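Cel44C (Paenibacillus polymyxa, PDB 2YIH) hydrolyses the beta-1,4-glucan backbone of xyloglucan and cellulose as the family 44 glycoside hydrolase part of a longer, multidomain enzyme. Local coordinates at residues Gly52-Trp55 / Glu56-Met59; Gln149-Leu152 / Asn153-Tyr156. The protein carries 8 engineered substitutions. All blocks are in the same frame, centred on the assembly; numbering follows the deposited sequence.

Interaction 1 (Gly52-Trp55 / Glu56-Met59). With CA (calcium ion), chain C.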
ATOM      1  N   GLY A  52      -2.850 -15.233 -11.595  1.00  7.65           N
ATOM      2  CA  GLY A  52      -3.083 -15.976 -12.839  1.00  7.85           C
ATOM      3  C   GLY A  52      -3.394 -15.143 -14.065  1.00  8.05           C
ATOM      4  O   GLY A  52      -3.935 -15.666 -15.065  1.00  7.87           O
ATOM      5  N   TYR A  53      -3.028 -13.859 -14.042  1.00  7.49           N
ATOM      6  CA  TYR A  53      -3.229 -13.006 -15.207  1.00  7.71           C
ATOM      7  C   TYR A  53      -2.238 -13.358 -16.345  1.00  8.09           C
ATOM      8  O   TYR A  53      -1.028 -13.459 -16.124  1.00  8.89           O
ATOM      9  CB  TYR A  53      -3.083 -11.511 -14.815  1.00  7.61           C
ATOM     10  CG  TYR A  53      -2.963 -10.561 -16.020  1.00  7.66           C
ATOM     11  CD1 TYR A  53      -4.096 -10.215 -16.798  1.00  7.56           C
ATOM     12  CD2 TYR A  53      -1.703 -10.090 -16.435  1.00  7.61           C
ATOM     13  CE1 TYR A  53      -3.992  -9.362 -17.876  1.00  7.36           C
ATOM     14  CE2 TYR A  53      -1.588  -9.237 -17.514  1.00  7.37           C
ATOM     15  CZ  TYR A  53      -2.720  -8.883 -18.248  1.00  7.38           C
ATOM     16  OH  TYR A  53      -2.544  -8.045 -19.340  1.00  7.31           O
ATOM     17  N   ASN A  54      -2.799 -13.593 -17.524  1.00  7.95           N
ATOM     18  CA  ASN A  54      -2.064 -13.988 -18.721  1.00  8.53           C
ATOM     19  C   ASN A  54      -1.981 -12.753 -19.615  1.00  8.51           C
ATOM     20  O   ASN A  54      -2.988 -12.295 -20.137  1.00  8.71           O
ATOM     21  CB  ASN A  54      -2.888 -15.077 -19.419  1.00  8.61           C
ATOM     22  CG  ASN A  54      -2.263 -15.541 -20.728  1.00  8.96           C
ATOM     23  OD1 ASN A  54      -1.401 -14.857 -21.289  1.00  8.77           O
ATOM     24  ND2 ASN A  54      -2.691 -16.719 -21.220  1.00  8.90           N
ATOM     25  N   TRP A  55      -0.795 -12.173 -19.756  1.00  8.90           N
ATOM     26  CA  TRP A  55      -0.687 -10.930 -20.537  1.00  9.39           C
ATOM     27  C   TRP A  55      -1.051 -11.090 -22.012  1.00  9.91           C
ATOM     28  O   TRP A  55      -1.418 -10.106 -22.691  1.00 10.73           O
ATOM     29  CB  TRP A  55       0.713 -10.336 -20.390  1.00  9.38           C
ATOM     30  CG  TRP A  55       1.786 -10.981 -21.269  1.00  9.67           C
ATOM     31  CD1 TRP A  55       2.528 -12.096 -20.956  1.00  9.92           C
ATOM     32  CD2 TRP A  55       2.339 -10.459 -22.503  1.00  9.81           C
ATOM     33  NE1 TRP A  55       3.461 -12.337 -21.957  1.00  9.43           N
ATOM     34  CE2 TRP A  55       3.355 -11.359 -22.920  1.00  9.78           C
ATOM     35  CE3 TRP A  55       2.060  -9.332 -23.302  1.00  9.86           C
ATOM     36  CZ2 TRP A  55       4.087 -11.169 -24.090  1.00  9.89           C
ATOM     37  CZ3 TRP A  55       2.792  -9.145 -24.489  1.00  9.57           C
ATOM     38  CH2 TRP A  55       3.804 -10.055 -24.859  1.00  9.72           C
ATOM     39  N   GLU A  56      -0.860 -12.303 -22.548  1.00  9.72           N
ATOM     40  CA  GLU A  56      -1.084 -12.520 -23.974  1.00  9.75           C
ATOM     41  C   GLU A  56      -2.530 -12.328 -24.362  1.00  9.78           C
ATOM     42  O   GLU A  56      -2.810 -11.800 -25.457  1.00 10.34           O
ATOM     43  CB  GLU A  56      -0.591 -13.906 -24.436  1.00  9.50           C
ATOM     44  CG  GLU A  56       0.881 -14.186 -24.075  1.00  9.95           C
ATOM     45  CD  GLU A  56       1.316 -15.546 -24.576  1.00  9.85           C
ATOM     46  OE1 GLU A  56       0.440 -16.419 -24.826  1.00 10.34           O
ATOM     47  OE2 GLU A  56       2.526 -15.744 -24.740  1.00 10.47           O
ATOM     48  N   ASN A  57      -3.453 -12.785 -23.511  1.00  9.69           N
ATOM     49  CA  ASN A  57      -4.883 -12.695 -23.835  1.00 10.16           C
ATOM     50  C   ASN A  57      -5.700 -11.892 -22.825  1.00  9.71           C
ATOM     51  O   ASN A  57      -6.899 -11.774 -22.980  1.00  9.61           O
ATOM     52  CB  ASN A  57      -5.489 -14.099 -24.043  1.00 10.68           C
ATOM     53  CG  ASN A  57      -5.434 -14.981 -22.792  1.00 11.24           C
ATOM     54  OD1 ASN A  57      -5.100 -14.538 -21.712  1.00 10.75           O
ATOM     55  ND2 ASN A  57      -5.803 -16.251 -22.945  1.00 12.36           N
ATOM     56  N   ASN A  58      -5.035 -11.415 -21.761  1.00  9.11           N
ATOM     57  CA  ASN A  58      -5.685 -10.632 -20.671  1.00  8.75           C
ATOM     58  C   ASN A  58      -6.642 -11.400 -19.774  1.00  9.10           C
ATOM     59  O   ASN A  58      -7.328 -10.795 -18.959  1.00  9.14           O
ATOM     60  CB  ASN A  58      -6.345  -9.343 -21.176  1.00  9.21           C
ATOM     61  CG  ASN A  58      -5.362  -8.433 -21.867  1.00  9.60           C
ATOM     62  OD1 ASN A  58      -4.460  -7.865 -21.224  1.00  9.50           O
ATOM     63  ND2 ASN A  58      -5.509  -8.293 -23.193  1.00  9.85           N
ATOM     64  N   MET A  59      -6.678 -12.725 -19.913  1.00  8.82           N
ATOM     65  CA  MET A  59      -7.507 -13.562 -19.055  1.00  9.21           C
ATOM     66  C   MET A  59      -6.878 -13.717 -17.683  1.00  8.94           C
ATOM     67  O   MET A  59      -5.647 -13.595 -17.508  1.00  9.44           O
ATOM     68  CB  MET A  59      -7.765 -14.945 -19.708  1.00  9.88           C
ATOM     69  CG  MET A  59      -8.515 -14.844 -21.070  1.00 10.80           C
ATOM     70  SD  MET A  59     -10.148 -14.040 -20.870  1.00 12.98           S
ATOM     71  CE  MET A  59      -9.819 -12.397 -21.472  1.00 13.00           C
TER
HETATM   72 CA    CA C1520       2.048 -18.084 -25.472  1.00 10.35          CA
HETATM   73  O   HOH W   1      -1.872 -17.461 -24.046  1.00 10.47           O
HETATM   74  O   HOH W   2       4.748 -14.599 -23.585  1.00 10.60           O
HETATM   75  O   HOH W   3       4.411 -17.921 -26.139  1.00  8.80           O
HETATM   76  O   HOH W   4      -0.035 -19.225 -25.226  1.00 10.89           O
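Tyr53 runs alongside Asn58, and its phenol OH gives its hydrogen to the amide oxygen, Tyr53 OH to Asn58 OD1 2.7 Å, from 22° out of the carbonyl plane. With CG anti to the backbone N (chi1 167°), the Tyr53 ring passes Asn58 CA on its way to that oxygen. A phenylalanine here, without the hydroxyl, is likely to leave Asn58 OD1, which also accepts from Val91 N, short of one buried donor and the amide less firmly fixed in rotation. Two further hydrogen bonds of Asn54 close the turn: its N meets Met59 O at 2.8 Å almost straight, while Asn54 OD1 takes Glu56 N at 2.9 Å. Asn57 OD1 accepts from Met59 N, forming an Asx turn, and rests 3.2 Å from Asn54 CB. Packing is seen at Trp55, where Glu56 CG lies over the five-membered ring in a CH-pi contact, 3.9 Å from its centroid. Beyond it the carboxylate binds calcium through both oxygens, Glu56 OE1 at 2.4 Å from the ion. One water joins Glu56 OE1 to Asn54 ND2; a second donates to Glu56 OE2 and takes a weak bond from Trp55 NE1. The turn follows helix 48-51 and leads into strand 60-61; Tyr53 packs on helices 73-77 and 90-102, and Trp55 meets Phe162 and Phe165 of helix 159-170.

Interaction 2 (Gln149-Leu152 / Asn153-Tyr156). Engineered in segment 153-156: Tyr156 (natural residue Arg). With CA (calcium ion), chain C; SO4 (sulfate ion), chain F.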
ATOM      1  N   GLN A 149       4.183  -9.513 -30.633  1.00 14.43           N
ATOM      2  CA  GLN A 149       2.898 -10.201 -30.808  1.00 14.81           C
ATOM      3  C   GLN A 149       3.162 -11.651 -30.359  1.00 13.64           C
ATOM      4  O   GLN A 149       3.724 -12.443 -31.132  1.00 13.85           O
ATOM      5  CB  GLN A 149       2.428 -10.184 -32.291  1.00 17.50           C
ATOM      6  CG  GLN A 149       2.175  -8.775 -32.878  1.00 19.88           C
ATOM      7  CD  GLN A 149       2.415  -8.705 -34.396  1.00 24.47           C
ATOM      8  OE1 GLN A 149       3.415  -8.139 -34.855  0.50 26.61           O
ATOM      9  NE2 GLN A 149       1.503  -9.293 -35.174  1.00 26.54           N
ATOM     10  N   PRO A 150       2.899 -11.963 -29.077  1.00 12.87           N
ATOM     11  CA  PRO A 150       3.326 -13.277 -28.572  1.00 12.11           C
ATOM     12  C   PRO A 150       2.562 -14.431 -29.203  1.00 12.77           C
ATOM     13  O   PRO A 150       1.481 -14.240 -29.785  1.00 11.86           O
ATOM     14  CB  PRO A 150       3.015 -13.197 -27.071  1.00 12.14           C
ATOM     15  CG  PRO A 150       1.832 -12.217 -26.990  1.00 11.71           C
ATOM     16  CD  PRO A 150       2.187 -11.174 -28.040  1.00 12.28           C
ATOM     17  N   ASP A 151       3.127 -15.630 -29.075  1.00 12.32           N
ATOM     18  CA  ASP A 151       2.509 -16.819 -29.658  1.00 13.21           C
ATOM     19  C   ASP A 151       1.295 -17.185 -28.814  1.00 12.64           C
ATOM     20  O   ASP A 151       1.442 -17.605 -27.666  1.00 13.05           O
ATOM     21  CB  ASP A 151       3.536 -17.958 -29.654  1.00 14.75           C
ATOM     22  CG  ASP A 151       3.100 -19.148 -30.476  1.00 16.70           C
ATOM     23  OD1 ASP A 151       1.883 -19.387 -30.617  1.00 17.93           O
ATOM     24  OD2 ASP A 151       4.004 -19.868 -30.949  1.00 19.60           O
ATOM     25  N   LEU A 152       0.108 -17.092 -29.411  1.00 12.98           N
ATOM     26  CA  LEU A 152      -1.133 -17.423 -28.701  1.00 13.83           C
ATOM     27  C   LEU A 152      -1.476 -18.922 -28.720  1.00 14.43           C
ATOM     28  O   LEU A 152      -2.416 -19.364 -28.041  1.00 14.70           O
ATOM     29  CB  LEU A 152      -2.299 -16.623 -29.291  1.00 14.18           C
ATOM     30  CG  LEU A 152      -2.124 -15.096 -29.308  1.00 15.01           C
ATOM     31  CD1 LEU A 152      -3.343 -14.454 -29.971  1.00 15.72           C
ATOM     32  CD2 LEU A 152      -1.929 -14.559 -27.868  1.00 14.50           C
ATOM     33  N   ASN A 153      -0.726 -19.692 -29.502  1.00 14.35           N
ATOM     34  CA  ASN A 153      -1.095 -21.075 -29.793  1.00 16.29           C
ATOM     35  C   ASN A 153      -0.284 -22.106 -29.024  1.00 15.82           C
ATOM     36  O   ASN A 153      -0.547 -23.329 -29.109  1.00 17.70           O
ATOM     37  CB  ASN A 153      -1.011 -21.358 -31.289  1.00 19.23           C
ATOM     38  CG  ASN A 153      -2.031 -20.587 -32.063  1.00 21.57           C
ATOM     39  OD1 ASN A 153      -1.723 -20.020 -33.106  1.00 29.54           O
ATOM     40  ND2 ASN A 153      -3.227 -20.473 -31.516  1.00 21.50           N
ATOM     41  N   ASP A 154       0.681 -21.632 -28.242  1.00 13.66           N
ATOM     42  CA  ASP A 154       1.489 -22.557 -27.453  1.00 12.44           C
ATOM     43  C   ASP A 154       0.980 -22.610 -26.012  1.00 12.24           C
ATOM     44  O   ASP A 154      -0.039 -21.990 -25.678  1.00 11.66           O
ATOM     45  CB  ASP A 154       2.998 -22.221 -27.537  1.00 11.84           C
ATOM     46  CG  ASP A 154       3.348 -20.898 -26.885  1.00 11.70           C
ATOM     47  OD1 ASP A 154       2.444 -20.286 -26.265  1.00 10.35           O
ATOM     48  OD2 ASP A 154       4.545 -20.509 -26.948  1.00 11.31           O
ATOM     49  N   ASN A 155       1.675 -23.355 -25.162  1.00 12.01           N
ATOM     50  CA  ASN A 155       1.202 -23.547 -23.786  1.00 12.19           C
ATOM     51  C   ASN A 155       1.956 -22.703 -22.768  1.00 11.76           C
ATOM     52  O   ASN A 155       1.969 -23.040 -21.574  1.00 11.10           O
ATOM     53  CB  ASN A 155       1.359 -25.031 -23.402  1.00 14.16           C
ATOM     54  CG  ASN A 155       0.484 -25.434 -22.223  1.00 17.29           C
ATOM     55  OD1 ASN A 155      -0.677 -25.016 -22.101  1.00 19.41           O
ATOM     56  ND2 ASN A 155       1.065 -26.225 -21.313  1.00 20.56           N
ATOM     57  N   TYR A 156       2.568 -21.601 -23.228  1.00 11.40           N
ATOM     58  CA  TYR A 156       3.524 -20.872 -22.388  1.00 11.40           C
ATOM     59  C   TYR A 156       3.196 -19.410 -22.357  1.00 11.38           C
ATOM     60  O   TYR A 156       2.749 -18.864 -23.364  1.00 11.41           O
ATOM     61  CB  TYR A 156       4.940 -20.985 -22.967  1.00 11.23           C
ATOM     62  CG  TYR A 156       5.427 -22.416 -22.969  1.00 12.19           C
ATOM     63  CD1 TYR A 156       5.726 -23.048 -21.774  1.00 12.69           C
ATOM     64  CD2 TYR A 156       5.499 -23.144 -24.166  1.00 12.56           C
ATOM     65  CE1 TYR A 156       6.128 -24.393 -21.762  1.00 12.67           C
ATOM     66  CE2 TYR A 156       5.878 -24.466 -24.174  1.00 12.68           C
ATOM     67  CZ  TYR A 156       6.202 -25.084 -22.991  1.00 13.70           C
ATOM     68  OH  TYR A 156       6.591 -26.395 -22.987  1.00 14.45           O
TER
HETATM   69 CA    CA C1520       2.048 -18.084 -25.472  1.00 10.35          CA
HETATM   70  S   SO4 F1523       6.966  -9.244 -33.529  0.50 22.87           S
HETATM   71  O1  SO4 F1523       7.978  -8.645 -32.651  0.50 20.93           O
HETATM   72  O2  SO4 F1523       7.551  -9.599 -34.810  0.50 24.08           O
HETATM   73  O3  SO4 F1523       6.399 -10.453 -32.927  0.50 22.42           O
HETATM   74  O4  SO4 F1523       5.866  -8.317 -33.758  0.50 24.93           O
HETATM   75  O   HOH W   5      -2.625 -21.503 -26.584  1.00 21.15           O
HETATM   76  O   HOH W   3       4.411 -17.921 -26.139  1.00  8.80           O
HETATM   77  O   HOH W   4      -0.035 -19.225 -25.226  1.00 10.89           O
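Asp151 turns its carboxylate back over the chain that follows, and Asp151 OD1 accepts the backbone N of Asn153 at 2.9 Å, nearly in line with its own C-O bond. CG anti to the backbone N (chi1 -169°) carries the carboxylate to that N-H; the metal is bound by the main-chain Asp151 O, 2.3 Å from the calcium ion. Asp154 supplies a side-chain oxygen instead, OD1 to calcium 2.4 Å, and Tyr156, an engineered residue, adds its main-chain O. A metal-bound water donates to Asp154 OD2 at 2.7 Å. The ion thus draws the close part of the contact together: Asp151 O and Asp154 OD1 approach to 3.2 Å as ligands of one metal. The two carboxylates are stacked, their planes 13° apart, with Asp151 OD2 and Asp154 OD2 4.1 Å from each other; calcium, bound by Asp154 OD1, probably eases the repulsion, as does the Asn153 N-H on Asp151 OD1. Asp154 OD1 also receives a weak bond from Tyr156 N. On the looser side water does the joining: one molecule donates to both Leu152 O and Asp154 O. Leu152 and Asn153 are exposed, and Gln149 N reaches a sulfate through a weak bond. This calcium loop runs from strand 135-139 to strand 156-158; Tyr156 packs on Gln137 and Val139, and Pro150 on Pro88.

How the interactions relate
From the N terminus, interaction 1 comes first, closing the short turn 52-59 between helix 48-51 and strand 60-61, soon after barrel strand 42-45. Interaction 2 closes its own turn much later, 149-156, running into strand 156-158, ahead of helix 159-170. The two are in series, neither nested nor crossed, yet they meet in space, their centres about 11 Å apart. One calcium site unites them: residues 52-59 contribute two oxygens of one carboxylate, residues 149-156 three more oxygens, and two shared waters complete the seven. Beside the metal, Trp55 CH2 rests 3.6 Å from Pro150 CG. The site thus fastens two distant stretches of chain together on the periphery of the catalytic barrel.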